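Local coordinates for GGDEF and EAL domain-containing protein (Vibrio cholerae O1 str. 2010EL-1786, PDB 6PWK) that binds c-di-GMP in its EAL domain and probably acts as a LapD-type receptor linking it to control of large adhesins and biofilm formation, at residues 214-219 against 351-356; 336-341 against 355-360. All coordinates share one frame; numbering follows the deposited sequence.

Overall arrangement
Both contacts belong to the EAL domain and meet at strand 353-356, whose Lys355 and Leu356 they share; their centres lie about 14 Å apart. Along the chain, strand 214-225 comes first, then the end of strand 330-336 with its following loop, and last the shared strand. Contact 1 spans the interior between strands that are not paired with each other, from 214-219 to 351-356, and carries the magnesium ligand Glu218. Contact 2 joins neighbouring strand ends, 336-341 with 355-360. The two touch directly where Val354 CB packs 3.6 Å from Tyr336 CD2. One short strand thus connects the metal- and c-di-GMP-binding interior with the loops at its C-terminal end.

Contact 1: residues 214-219 against 351-356; sequences TFHREV and PKYVKL. With MG (magnesium ion), chain E.
His216 and Tyr353 meet edge to face, with ring planes at 73°. The centroids lie 4.9 Å apart. His216 CE1 stands 3.6 Å above one face of the tyrosine ring, offset toward its rim and closest to CZ. Phe215 approaches the same ring in an offset edge-to-face arrangement, its CE2 3.7 Å from Tyr353 CD2 and the planes at 75°. The three rings of Phe215, His216 and Tyr353 thus form an aromatic cluster.

Lys355 reaches His216 tip to tip: its NZ donates to His216 NE2 at 3.1 Å, tilted only 16° from the imidazole plane. The same NZ forms a salt bridge with Glu218 OE1, also 3.1 Å long, but meets that oxygen from well above the carboxylate plane. Glu218 is extended beyond CG, and its other oxygen, OE2, binds the magnesium ion at 2.3 Å. OE1 thus faces Lys355 and Gln410, while OE2 is the atom bound to the metal. Glu304 also forms a salt bridge with Lys355 and a hydrogen bond with Tyr353 OH, while Gln410 bonds both Glu218 OE1 and Lys355 NZ.

The axes of the two short strand segments come no closer than 10.9 Å, so side chains span the gap. Asn272, Glu304 and Asp334 join Glu218 at the magnesium, beside bound c-di-GMP, in the central metal site of an EAL-domain barrel.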
loop_
_atom_site.group_PDB
_atom_site.type_symbol
_atom_site.label_atom_id
_atom_site.label_comp_id
_atom_site.label_asym_id
_atom_site.label_seq_id
_atom_site.Cartn_x
_atom_site.Cartn_y
_atom_site.Cartn_z
ATOM N N THR A 214 31.027 27.159 -1.670
ATOM C CA THR A 214 29.850 26.588 -1.021
ATOM C C THR A 214 29.019 25.847 -2.065
ATOM O O THR A 214 28.469 26.459 -2.987
ATOM C CB THR A 214 29.037 27.675 -0.318
ATOM O OG1 THR A 214 27.729 27.180 -0.006
ATOM C CG2 THR A 214 28.927 28.928 -1.183
ATOM N N PHE A 215 28.944 24.521 -1.928
ATOM C CA PHE A 215 28.127 23.719 -2.835
ATOM C C PHE A 215 26.646 24.019 -2.635
ATOM O O PHE A 215 25.944 24.410 -3.575
ATOM C CB PHE A 215 28.420 22.232 -2.618
ATOM C CG PHE A 215 27.782 21.331 -3.637
ATOM C CD1 PHE A 215 28.423 21.055 -4.833
ATOM C CD2 PHE A 215 26.548 20.753 -3.394
ATOM C CE1 PHE A 215 27.842 20.225 -5.773
ATOM C CE2 PHE A 215 25.960 19.922 -4.330
ATOM C CZ PHE A 215 26.608 19.658 -5.520
ATOM N N HIS A 216 26.157 23.842 -1.410
ATOM C CA HIS A 216 24.805 24.245 -1.052
ATOM C C HIS A 216 24.733 24.387 0.462
ATOM O O HIS A 216 25.686 24.076 1.181
ATOM C CB HIS A 216 23.754 23.252 -1.575
ATOM C CG HIS A 216 23.876 21.865 -1.016
ATOM N ND1 HIS A 216 23.623 20.739 -1.770
ATOM C CD2 HIS A 216 24.196 21.420 0.223
ATOM C CE1 HIS A 216 23.797 19.661 -1.024
ATOM N NE2 HIS A 216 24.143 20.048 0.191
ATOM N N ARG A 217 23.585 24.859 0.937
ATOM C CA ARG A 217 23.272 24.908 2.359
ATOM C C ARG A 217 22.097 23.980 2.627
ATOM O O ARG A 217 21.001 24.199 2.100
ATOM C CB ARG A 217 22.947 26.332 2.810
ATOM C CG ARG A 217 24.161 27.166 3.171
ATOM C CD ARG A 217 23.759 28.575 3.567
ATOM N NE ARG A 217 24.266 29.558 2.617
ATOM C CZ ARG A 217 25.470 30.115 2.692
ATOM N NH1 ARG A 217 26.293 29.787 3.680
ATOM N NH2 ARG A 217 25.852 30.998 1.781
ATOM N N GLU A 218 22.325 22.949 3.436
ATOM C CA GLU A 218 21.259 22.028 3.799
ATOM C C GLU A 218 20.353 22.658 4.849
ATOM O O GLU A 218 20.822 23.301 5.792
ATOM C CB GLU A 218 21.833 20.713 4.324
ATOM C CG GLU A 218 20.773 19.684 4.683
ATOM C CD GLU A 218 21.361 18.331 5.029
ATOM O OE1 GLU A 218 22.603 18.221 5.105
ATOM O OE2 GLU A 218 20.580 17.376 5.224
ATOM N N VAL A 219 19.048 22.470 4.680
ATOM C CA VAL A 219 18.041 23.058 5.554
ATOM C C VAL A 219 17.624 22.027 6.591
ATOM O O VAL A 219 17.261 20.895 6.245
ATOM C CB VAL A 219 16.829 23.551 4.747
ATOM C CG1 VAL A 219 15.744 24.065 5.678
ATOM C CG2 VAL A 219 17.252 24.633 3.764
ATOM N N PRO A 351 22.598 11.001 -9.761
ATOM C CA PRO A 351 22.317 12.144 -8.885
ATOM C C PRO A 351 23.351 13.240 -9.069
ATOM O O PRO A 351 24.482 13.008 -9.503
ATOM C CB PRO A 351 22.380 11.543 -7.481
ATOM C CG PRO A 351 23.291 10.376 -7.616
ATOM C CD PRO A 351 23.048 9.819 -8.993
ATOM N N LYS A 352 22.939 14.465 -8.730
ATOM C CA LYS A 352 23.859 15.595 -8.812
ATOM C C LYS A 352 24.990 15.458 -7.802
ATOM O O LYS A 352 26.133 15.833 -8.085
ATOM C CB LYS A 352 23.103 16.908 -8.595
ATOM C CG LYS A 352 23.958 18.156 -8.763
ATOM C CD LYS A 352 23.133 19.420 -8.573
ATOM C CE LYS A 352 23.916 20.657 -8.981
ATOM N NZ LYS A 352 23.081 21.888 -8.926
ATOM N N TYR A 353 24.692 14.917 -6.624
ATOM C CA TYR A 353 25.696 14.729 -5.590
ATOM C C TYR A 353 25.353 13.490 -4.778
ATOM O O TYR A 353 24.259 12.932 -4.884
ATOM C CB TYR A 353 25.801 15.955 -4.677
ATOM C CG TYR A 353 24.548 16.236 -3.880
ATOM C CD1 TYR A 353 24.362 15.682 -2.620
ATOM C CD2 TYR A 353 23.553 17.062 -4.385
ATOM C CE1 TYR A 353 23.217 15.937 -1.887
ATOM C CE2 TYR A 353 22.405 17.325 -3.659
ATOM C CZ TYR A 353 22.244 16.760 -2.411
ATOM O OH TYR A 353 21.104 17.019 -1.684
ATOM N N VAL A 354 26.309 13.069 -3.958
ATOM C CA VAL A 354 26.102 12.013 -2.976
ATOM C C VAL A 354 26.664 12.500 -1.648
ATOM O O VAL A 354 27.846 12.853 -1.559
ATOM C CB VAL A 354 26.751 10.681 -3.399
ATOM C CG1 VAL A 354 25.945 10.034 -4.514
ATOM C CG2 VAL A 354 28.191 10.891 -3.850
ATOM N N LYS A 355 25.813 12.553 -0.628
ATOM C CA LYS A 355 26.229 12.916 0.720
ATOM C C LYS A 355 26.470 11.628 1.498
ATOM O O LYS A 355 25.544 10.835 1.689
ATOM C CB LYS A 355 25.178 13.788 1.404
ATOM C CG LYS A 355 25.691 14.537 2.623
ATOM C CD LYS A 355 24.746 15.662 3.020
ATOM C CE LYS A 355 24.601 16.681 1.900
ATOM N NZ LYS A 355 23.759 17.842 2.303
ATOM N N LEU A 356 27.713 11.420 1.926
ATOM C CA LEU A 356 28.099 10.156 2.538
ATOM C C LEU A 356 27.292 9.881 3.801
ATOM O O LEU A 356 26.837 10.797 4.490
ATOM C CB LEU A 356 29.590 10.163 2.874
ATOM C CG LEU A 356 30.567 10.058 1.704
ATOM C CD1 LEU A 356 31.988 10.318 2.177
ATOM C CD2 LEU A 356 30.460 8.691 1.054
HETATM MG MG MG E . 20.314 15.147 4.728
#

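Contact 2: residues 336-341 against 355-360; sequences YGRNFQ and KLDYLF
Tyr336 and Leu356 form a parallel beta bridge, their CA atoms 4.7 Å apart. Two backbone hydrogen bonds define it: Tyr336 N donates to Lys355 O at 3.1 Å, and Asp357 N to Tyr336 O at 2.7 Å.

The charged contact lies just beyond. Arg338 grips Asp357 side-on with two nitrogens, NE to OD2 at 3.0 Å and NH2 to OD1 at 3.2 Å. Both oxygens lie near the guanidinium plane, yet the nitrogens stand above the carboxylate plane, the two planes being 52° apart. A bend at chi3 (-71°) sets NE off the otherwise extended arginine chain. Asp357 OD1 also accepts a weak bond from Leu359 N.

Van der Waals packing completes the contact. Leu356 CD2 lies 3.6 Å from Tyr336 CD2, and Phe360 turns its ring edge to Tyr336 O and to the CA of Gly337.

Helix 367-382 contributes Leu373 and Ile376 against Leu356 and Phe360, and the carbonyl of Ile376 bonds Tyr336 OH. Helix 345-349 packs on the Tyr336 side chain, while Glu307 of helix 307-312 touches Tyr336 and Arg338. Backbone bonds of Lys355 with Val333 and of Leu356 with Ile388 set strand 353-356 between its parallel neighbours, 330-336 and 386-389.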
loop_
_atom_site.group_PDB
_atom_site.type_symbol
_atom_site.label_atom_id
_atom_site.label_comp_id
_atom_site.label_asym_id
_atom_site.label_seq_id
_atom_site.Cartn_x
_atom_site.Cartn_y
_atom_site.Cartn_z
ATOM N N TYR A 336 24.195 8.005 1.577
ATOM C CA TYR A 336 24.987 7.304 0.576
ATOM C C TYR A 336 26.007 6.377 1.224
ATOM O O TYR A 336 26.782 6.790 2.090
ATOM C CB TYR A 336 25.694 8.309 -0.329
ATOM C CG TYR A 336 26.586 7.657 -1.352
ATOM C CD1 TYR A 336 26.064 6.759 -2.267
ATOM C CD2 TYR A 336 27.944 7.936 -1.405
ATOM C CE1 TYR A 336 26.867 6.154 -3.200
ATOM C CE2 TYR A 336 28.759 7.334 -2.345
ATOM C CZ TYR A 336 28.211 6.444 -3.243
ATOM O OH TYR A 336 29.003 5.834 -4.190
ATOM N N GLY A 337 26.002 5.117 0.793
ATOM C CA GLY A 337 26.941 4.129 1.271
ATOM C C GLY A 337 26.424 3.230 2.373
ATOM O O GLY A 337 27.108 2.262 2.726
ATOM N N ARG A 338 25.244 3.516 2.928
ATOM C CA ARG A 338 24.731 2.681 4.009
ATOM C C ARG A 338 24.291 1.319 3.489
ATOM O O ARG A 338 24.441 0.305 4.179
ATOM C CB ARG A 338 23.578 3.388 4.720
ATOM C CG ARG A 338 23.120 2.686 5.988
ATOM C CD ARG A 338 22.033 3.472 6.702
ATOM N NE ARG A 338 22.543 4.690 7.323
ATOM C CZ ARG A 338 21.788 5.554 7.994
ATOM N NH1 ARG A 338 20.487 5.334 8.130
ATOM N NH2 ARG A 338 22.332 6.639 8.529
ATOM N N ASN A 339 23.754 1.275 2.273
ATOM C CA ASN A 339 23.386 0.014 1.634
ATOM C C ASN A 339 24.443 -0.360 0.596
ATOM O O ASN A 339 24.197 -0.412 -0.610
ATOM C CB ASN A 339 21.994 0.119 1.018
ATOM C CG ASN A 339 20.917 0.393 2.052
ATOM O OD1 ASN A 339 20.199 1.390 1.970
ATOM N ND2 ASN A 339 20.804 -0.492 3.034
ATOM N N PHE A 340 25.649 -0.614 1.104
ATOM C CA PHE A 340 26.731 -1.101 0.254
ATOM C C PHE A 340 26.366 -2.460 -0.346
ATOM O O PHE A 340 25.459 -3.155 0.122
ATOM C CB PHE A 340 28.031 -1.198 1.056
ATOM N N GLN A 341 27.074 -2.816 -1.416
ATOM C CA GLN A 341 26.816 -3.967 -2.286
ATOM C C GLN A 341 25.448 -3.912 -2.969
ATOM O O GLN A 341 25.101 -4.833 -3.718
ATOM C CB GLN A 341 26.944 -5.303 -1.545
ATOM N N LYS A 355 25.813 12.553 -0.628
ATOM C CA LYS A 355 26.229 12.916 0.720
ATOM C C LYS A 355 26.470 11.628 1.498
ATOM O O LYS A 355 25.544 10.835 1.689
ATOM C CB LYS A 355 25.178 13.788 1.404
ATOM C CG LYS A 355 25.691 14.537 2.623
ATOM C CD LYS A 355 24.746 15.662 3.020
ATOM C CE LYS A 355 24.601 16.681 1.900
ATOM N NZ LYS A 355 23.759 17.842 2.303
ATOM N N LEU A 356 27.713 11.420 1.926
ATOM C CA LEU A 356 28.099 10.156 2.538
ATOM C C LEU A 356 27.292 9.881 3.801
ATOM O O LEU A 356 26.837 10.797 4.490
ATOM C CB LEU A 356 29.590 10.163 2.874
ATOM C CG LEU A 356 30.567 10.058 1.704
ATOM C CD1 LEU A 356 31.988 10.318 2.177
ATOM C CD2 LEU A 356 30.460 8.691 1.054
ATOM N N ASP A 357 27.108 8.595 4.089
ATOM C CA ASP A 357 26.543 8.184 5.366
ATOM C C ASP A 357 27.426 8.696 6.496
ATOM O O ASP A 357 28.650 8.539 6.463
ATOM C CB ASP A 357 26.426 6.658 5.417
ATOM C CG ASP A 357 25.684 6.159 6.646
ATOM O OD1 ASP A 357 25.301 6.984 7.503
ATOM O OD2 ASP A 357 25.478 4.932 6.752
ATOM N N TYR A 358 26.802 9.322 7.496
ATOM C CA TYR A 358 27.567 9.907 8.590
ATOM C C TYR A 358 28.271 8.861 9.442
ATOM O O TYR A 358 29.125 9.228 10.255
ATOM C CB TYR A 358 26.661 10.775 9.467
ATOM C CG TYR A 358 25.768 10.023 10.432
ATOM C CD1 TYR A 358 24.517 9.563 10.039
ATOM C CD2 TYR A 358 26.165 9.799 11.744
ATOM C CE1 TYR A 358 23.694 8.886 10.923
ATOM C CE2 TYR A 358 25.353 9.123 12.633
ATOM C CZ TYR A 358 24.119 8.669 12.218
ATOM O OH TYR A 358 23.308 8.000 13.102
ATOM N N LEU A 359 27.940 7.580 9.278
ATOM C CA LEU A 359 28.668 6.523 9.966
ATOM C C LEU A 359 30.086 6.349 9.440
ATOM O O LEU A 359 30.872 5.625 10.060
ATOM C CB LEU A 359 27.906 5.202 9.856
ATOM C CG LEU A 359 26.577 5.140 10.610
ATOM C CD1 LEU A 359 25.913 3.788 10.418
ATOM C CD2 LEU A 359 26.797 5.424 12.086
ATOM N N PHE A 360 30.430 6.987 8.317
ATOM C CA PHE A 360 31.795 6.906 7.808
ATOM C C PHE A 360 32.752 7.786 8.600
ATOM O O PHE A 360 33.950 7.490 8.662
ATOM C CB PHE A 360 31.831 7.281 6.326
ATOM C CG PHE A 360 31.275 6.219 5.420
ATOM C CD1 PHE A 360 31.924 5.003 5.280
ATOM C CD2 PHE A 360 30.111 6.437 4.703
ATOM C CE1 PHE A 360 31.419 4.023 4.448
ATOM C CE2 PHE A 360 29.601 5.460 3.867
ATOM C CZ PHE A 360 30.257 4.251 3.740
#